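Local coordinates for De novo designed switch protein caging a hemagglutinin binder (sCageHA267_1S) (Synthetic construct, PDB 7CBC) that cages a hemagglutinin-binding element in a designed six-helix bundle, probably to expose it on switching and so serve as a modular biosensor, at residues R180-A185 and A206-Q211; A101-K106 and R187-G192. All coordinates share one frame; numbering follows the deposited sequence.

In the fold
After helices 3-46 and 50-93, the chain enters helix 99-142 at the 101-106 end, runs the length of the bundle and comes back along helix 146-190. There interaction 2 closes a loop of 80 residues by setting 187-192 against 101-106. Just upstream of 187-192, 180-185 pairs in interaction 1 with 206-211 on the next helix, 195-239; 20 residues separate its segments. Along the sequence the two contacts cross rather than nest, since 180-185 falls inside the span of interaction 2 and 206-211 beyond it. Their centres lie about 11 Å apart, and helix 146-190 serves both, so helices 99-142, 146-190 and 195-239 are tied together at one end of the bundle.

Interaction 1: R180-A185 and A206-Q211; sequences RIIEEA and AHAQLQ
Ile182 reaches from helix 146-190 to His207 and Ala208 of helix 195-239, joining the two antiparallel arms of a helical hairpin within the designed six-helix bundle. The evidence for close packing is the CA separation of Ile182 and Ala208, 7.3 Å, an approach that the short alanine side chain permits.

The apolar part rests on one branch of the isoleucine. CG1 stands anti to the carbonyl carbon (chi1 -59°) and CD1 continues the chain fully extended, which carries the delta methyl across the gap to meet the methyl of Ala208, with Ile182 CD1 to Ala208 CB at 3.6 Å.

The aromatic part uses the same branch. Ile182 CG1 sits in the plane of the imidazole at its edge, 3.8 Å from His207 CD2. Ile182 CD1 approaches that ring obliquely, at 3.7 Å from His207 CD2. Gln211 CB, one turn along the same helix, lies above one face of the ring, offset toward its rim, and Thr111 of helix 99-142 also touches the His207 side chain. With an alanine in place of Ile182, the Ala208 methyl and the imidazole edge would probably lose their shared neighbour, opening a gap between the helices and giving the ring more freedom to turn.

No hydrogen bond joins the two segments themselves, but Gln211 NE2 bridges to Ser178 OG, just upstream on helix 146-190, and to Asn115 OD1 of helix 99-142. On the outer surface of helix 146-190, Arg180 NH1 forms a weak, bent hydrogen bond within a salt bridge to Glu184 OE2, at 3.3 Å, and the carboxylate oxygen lies at the guanidinium edge, in its plane.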
loop_
_atom_site.group_PDB
_atom_site.type_symbol
_atom_site.label_atom_id
_atom_site.label_comp_id
_atom_site.label_asym_id
_atom_site.label_seq_id
_atom_site.Cartn_x
_atom_site.Cartn_y
_atom_site.Cartn_z
ATOM N N ARG A 180 17.936 -0.500 -8.678
ATOM C CA ARG A 180 18.935 0.288 -9.388
ATOM C C ARG A 180 19.565 1.328 -8.470
ATOM O O ARG A 180 20.775 1.570 -8.540
ATOM C CB ARG A 180 18.314 0.938 -10.628
ATOM C CG ARG A 180 19.293 1.799 -11.411
ATOM C CD ARG A 180 18.593 2.892 -12.194
ATOM N NE ARG A 180 18.153 3.959 -11.299
ATOM C CZ ARG A 180 18.975 4.808 -10.679
ATOM N NH1 ARG A 180 20.287 4.725 -10.860
ATOM N NH2 ARG A 180 18.478 5.740 -9.873
ATOM N N ILE A 181 18.767 1.929 -7.583
ATOM C CA ILE A 181 19.306 2.848 -6.581
ATOM C C ILE A 181 20.316 2.130 -5.695
ATOM O O ILE A 181 21.417 2.631 -5.435
ATOM C CB ILE A 181 18.159 3.450 -5.746
ATOM C CG1 ILE A 181 17.416 4.533 -6.538
ATOM C CG2 ILE A 181 18.665 3.969 -4.396
ATOM C CD1 ILE A 181 15.963 4.715 -6.120
ATOM N N ILE A 182 19.953 0.936 -5.233
ATOM C CA ILE A 182 20.832 0.159 -4.377
ATOM C C ILE A 182 22.092 -0.246 -5.130
ATOM O O ILE A 182 23.211 -0.017 -4.659
ATOM C CB ILE A 182 20.078 -1.061 -3.820
ATOM C CG1 ILE A 182 18.857 -0.591 -3.029
ATOM C CG2 ILE A 182 21.004 -1.892 -2.923
ATOM C CD1 ILE A 182 18.011 -1.703 -2.456
ATOM N N GLU A 183 21.937 -0.847 -6.310
ATOM C CA GLU A 183 23.102 -1.345 -7.037
ATOM C C GLU A 183 24.068 -0.217 -7.386
ATOM O O GLU A 183 25.289 -0.398 -7.330
ATOM C CB GLU A 183 22.665 -2.100 -8.291
ATOM C CG GLU A 183 23.825 -2.526 -9.201
ATOM C CD GLU A 183 24.673 -3.672 -8.635
ATOM O OE1 GLU A 183 24.220 -4.339 -7.681
ATOM O OE2 GLU A 183 25.795 -3.906 -9.145
ATOM N N GLU A 184 23.545 0.962 -7.727
ATOM C CA GLU A 184 24.411 2.120 -7.936
ATOM C C GLU A 184 25.198 2.463 -6.676
ATOM O O GLU A 184 26.408 2.716 -6.731
ATOM C CB GLU A 184 23.587 3.327 -8.356
ATOM C CG GLU A 184 24.411 4.568 -8.676
ATOM C CD GLU A 184 24.471 4.838 -10.160
ATOM O OE1 GLU A 184 25.494 4.466 -10.778
ATOM O OE2 GLU A 184 23.489 5.398 -10.719
ATOM N N ALA A 185 24.510 2.531 -5.536
ATOM C CA ALA A 185 25.184 2.875 -4.295
ATOM C C ALA A 185 26.154 1.775 -3.879
ATOM O O ALA A 185 27.276 2.066 -3.455
ATOM C CB ALA A 185 24.157 3.159 -3.203
ATOM N N ALA A 206 20.674 -3.658 4.949
ATOM C CA ALA A 206 19.518 -3.424 5.816
ATOM C C ALA A 206 18.471 -2.559 5.124
ATOM O O ALA A 206 17.263 -2.813 5.238
ATOM C CB ALA A 206 19.956 -2.768 7.122
ATOM N N HIS A 207 18.911 -1.525 4.404
ATOM C CA HIS A 207 17.971 -0.731 3.623
ATOM C C HIS A 207 17.204 -1.601 2.641
ATOM O O HIS A 207 15.985 -1.464 2.501
ATOM C CB HIS A 207 18.708 0.385 2.891
ATOM C CG HIS A 207 17.945 0.945 1.735
ATOM N ND1 HIS A 207 16.945 1.883 1.884
ATOM C CD2 HIS A 207 18.022 0.683 0.407
ATOM C CE1 HIS A 207 16.449 2.186 0.697
ATOM N NE2 HIS A 207 17.084 1.470 -0.215
ATOM N N ALA A 208 17.905 -2.494 1.932
ATOM C CA ALA A 208 17.241 -3.315 0.926
ATOM C C ALA A 208 16.193 -4.219 1.554
ATOM O O ALA A 208 15.131 -4.465 0.962
ATOM C CB ALA A 208 18.261 -4.147 0.155
ATOM N N GLN A 209 16.476 -4.726 2.754
ATOM C CA GLN A 209 15.502 -5.547 3.459
ATOM C C GLN A 209 14.245 -4.744 3.800
ATOM O O GLN A 209 13.114 -5.210 3.589
ATOM C CB GLN A 209 16.160 -6.120 4.711
ATOM C CG GLN A 209 15.580 -7.413 5.204
ATOM C CD GLN A 209 16.394 -8.002 6.342
ATOM O OE1 GLN A 209 17.528 -7.587 6.597
ATOM N NE2 GLN A 209 15.808 -8.963 7.046
ATOM N N LEU A 210 14.419 -3.521 4.311
ATOM C CA LEU A 210 13.260 -2.696 4.652
ATOM C C LEU A 210 12.490 -2.275 3.407
ATOM O O LEU A 210 11.251 -2.305 3.395
ATOM C CB LEU A 210 13.712 -1.473 5.439
ATOM C CG LEU A 210 14.370 -1.815 6.769
ATOM C CD1 LEU A 210 15.152 -0.637 7.285
ATOM C CD2 LEU A 210 13.312 -2.239 7.774
ATOM N N GLN A 211 13.201 -1.898 2.339
ATOM C CA GLN A 211 12.521 -1.535 1.102
ATOM C C GLN A 211 11.715 -2.697 0.541
ATOM O O GLN A 211 10.691 -2.487 -0.133
ATOM C CB GLN A 211 13.541 -1.034 0.087
ATOM C CG GLN A 211 12.965 -0.555 -1.227
ATOM C CD GLN A 211 11.804 0.446 -1.088
ATOM O OE1 GLN A 211 11.494 0.951 0.004
ATOM N NE2 GLN A 211 11.192 0.770 -2.219
#

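Interaction 2: A101-K106 and R187-G192; sequences AKLLLK and RLIEKG
Where Leu103 meets Leu188 and Ile189, no flat group enters the contact: there are no ring faces or edges to assign, and branched aliphatic carbons do all the touching. Leu103 divides its two methyls between consecutive residues of the other helix. Leu103 CD1 meets Leu188 CD1 at 4.1 Å, methyl to methyl. Leu103 CD2 lies the same distance from Ile189 CG1. In both pairs the side chains run at a slant to each other. Leu103 has CG anti to the backbone N (chi1 -173°), a setting that carries its fork into the gap between helices.

A looser third touch follows one residue on, from Leu104 CD2 to Ile189 CD1 at 4.5 Å. The CB of Leu104 does not head for helix 146-190, yet the end of the side chain comes nearer to it. Ala200 on helix 195-239 touches both Leu104 and Ile189, which places this pair on the inner side of the contact, whereas Leu188 is exposed at its outer margin.

The separation of the backbones, 9.1 Å between the CA atoms of Leu103 and Ile189, matches packing through full leucine and isoleucine side chains. With no hydrogen bond across the segments, cohesion rests on apolar burial. Such aliphatic packing, between the first turns of one helix and the last turns of the next, is characteristic of an antiparallel helical hairpin at the end of a designed helical bundle.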
loop_
_atom_site.group_PDB
_atom_site.type_symbol
_atom_site.label_atom_id
_atom_site.label_comp_id
_atom_site.label_asym_id
_atom_site.label_seq_id
_atom_site.Cartn_x
_atom_site.Cartn_y
_atom_site.Cartn_z
ATOM N N ALA A 101 27.630 8.639 4.825
ATOM C CA ALA A 101 26.350 9.027 5.406
ATOM C C ALA A 101 25.486 9.770 4.394
ATOM O O ALA A 101 24.286 9.509 4.279
ATOM C CB ALA A 101 26.581 9.886 6.652
ATOM N N LYS A 102 26.082 10.709 3.649
ATOM C CA LYS A 102 25.303 11.475 2.679
ATOM C C LYS A 102 24.840 10.593 1.524
ATOM O O LYS A 102 23.743 10.784 0.990
ATOM C CB LYS A 102 26.122 12.664 2.161
ATOM C CG LYS A 102 26.416 13.742 3.212
ATOM C CD LYS A 102 27.471 14.763 2.733
ATOM C CE LYS A 102 26.926 15.688 1.634
ATOM N NZ LYS A 102 27.849 16.830 1.321
ATOM N N LEU A 103 25.667 9.627 1.123
ATOM C CA LEU A 103 25.302 8.720 0.042
ATOM C C LEU A 103 24.154 7.804 0.450
ATOM O O LEU A 103 23.183 7.619 -0.304
ATOM C CB LEU A 103 26.516 7.895 -0.355
ATOM C CG LEU A 103 26.353 7.023 -1.586
ATOM C CD1 LEU A 103 26.204 7.924 -2.791
ATOM C CD2 LEU A 103 27.557 6.117 -1.745
ATOM N N LEU A 104 24.261 7.190 1.629
ATOM C CA LEU A 104 23.177 6.347 2.110
ATOM C C LEU A 104 21.883 7.145 2.205
ATOM O O LEU A 104 20.837 6.707 1.713
ATOM C CB LEU A 104 23.558 5.734 3.455
ATOM C CG LEU A 104 24.715 4.745 3.302
ATOM C CD1 LEU A 104 25.348 4.355 4.637
ATOM C CD2 LEU A 104 24.196 3.526 2.563
ATOM N N LEU A 105 21.955 8.356 2.770
ATOM C CA LEU A 105 20.757 9.165 2.959
ATOM C C LEU A 105 20.132 9.571 1.631
ATOM O O LEU A 105 18.902 9.578 1.500
ATOM C CB LEU A 105 21.072 10.403 3.791
ATOM C CG LEU A 105 19.808 11.204 4.115
ATOM C CD1 LEU A 105 18.916 10.438 5.114
ATOM C CD2 LEU A 105 20.142 12.605 4.627
ATOM N N LYS A 106 20.947 9.924 0.636
ATOM C CA LYS A 106 20.366 10.184 -0.681
ATOM C C LYS A 106 19.668 8.942 -1.218
ATOM O O LYS A 106 18.613 9.033 -1.863
ATOM C CB LYS A 106 21.437 10.671 -1.655
ATOM C CG LYS A 106 20.989 10.714 -3.120
ATOM C CD LYS A 106 21.974 11.508 -4.001
ATOM C CE LYS A 106 23.286 10.749 -4.274
ATOM N NZ LYS A 106 23.125 9.657 -5.286
ATOM N N ARG A 187 27.820 -0.362 -5.869
ATOM C CA ARG A 187 29.004 -0.275 -6.719
ATOM C C ARG A 187 29.901 0.871 -6.293
ATOM O O ARG A 187 31.131 0.732 -6.275
ATOM C CB ARG A 187 28.606 -0.116 -8.183
ATOM C CG ARG A 187 28.262 -1.427 -8.838
ATOM C CD ARG A 187 27.576 -1.218 -10.175
ATOM N NE ARG A 187 27.472 -2.467 -10.919
ATOM C CZ ARG A 187 26.736 -2.621 -12.013
ATOM N NH1 ARG A 187 26.035 -1.596 -12.487
ATOM N NH2 ARG A 187 26.695 -3.801 -12.625
ATOM N N LEU A 188 29.307 2.005 -5.927
ATOM C CA LEU A 188 30.121 3.116 -5.461
ATOM C C LEU A 188 30.836 2.772 -4.157
ATOM O O LEU A 188 32.007 3.119 -3.974
ATOM C CB LEU A 188 29.274 4.375 -5.302
ATOM C CG LEU A 188 28.734 5.061 -6.558
ATOM C CD1 LEU A 188 27.965 6.306 -6.152
ATOM C CD2 LEU A 188 29.842 5.420 -7.540
ATOM N N ILE A 189 30.166 2.063 -3.250
ATOM C CA ILE A 189 30.807 1.726 -1.983
ATOM C C ILE A 189 31.933 0.717 -2.195
ATOM O O ILE A 189 33.027 0.876 -1.639
ATOM C CB ILE A 189 29.762 1.207 -0.978
ATOM C CG1 ILE A 189 28.700 2.272 -0.708
ATOM C CG2 ILE A 189 30.418 0.872 0.326
ATOM C CD1 ILE A 189 27.540 1.797 0.173
ATOM N N GLU A 190 31.696 -0.326 -3.011
ATOM C CA GLU A 190 32.620 -1.462 -3.083
ATOM C C GLU A 190 34.029 -1.042 -3.463
ATOM O O GLU A 190 34.976 -1.784 -3.193
ATOM C CB GLU A 190 32.169 -2.531 -4.091
ATOM C CG GLU A 190 30.675 -2.836 -4.177
ATOM C CD GLU A 190 30.090 -3.490 -2.916
ATOM O OE1 GLU A 190 29.811 -4.711 -2.952
ATOM O OE2 GLU A 190 29.881 -2.758 -1.920
ATOM N N LYS A 191 34.187 0.123 -4.088
ATOM C CA LYS A 191 35.516 0.635 -4.377
ATOM C C LYS A 191 36.276 1.001 -3.110
ATOM O O LYS A 191 37.500 1.163 -3.159
ATOM C CB LYS A 191 35.401 1.838 -5.307
ATOM C CG LYS A 191 34.226 1.722 -6.265
ATOM C CD LYS A 191 34.372 2.651 -7.458
ATOM C CE LYS A 191 35.217 2.034 -8.542
ATOM N NZ LYS A 191 34.587 0.759 -8.997
ATOM N N GLY A 192 35.588 1.122 -1.977
ATOM C CA GLY A 192 36.233 1.525 -0.745
ATOM C C GLY A 192 36.765 0.364 0.078
ATOM O O GLY A 192 36.277 -0.764 0.001
#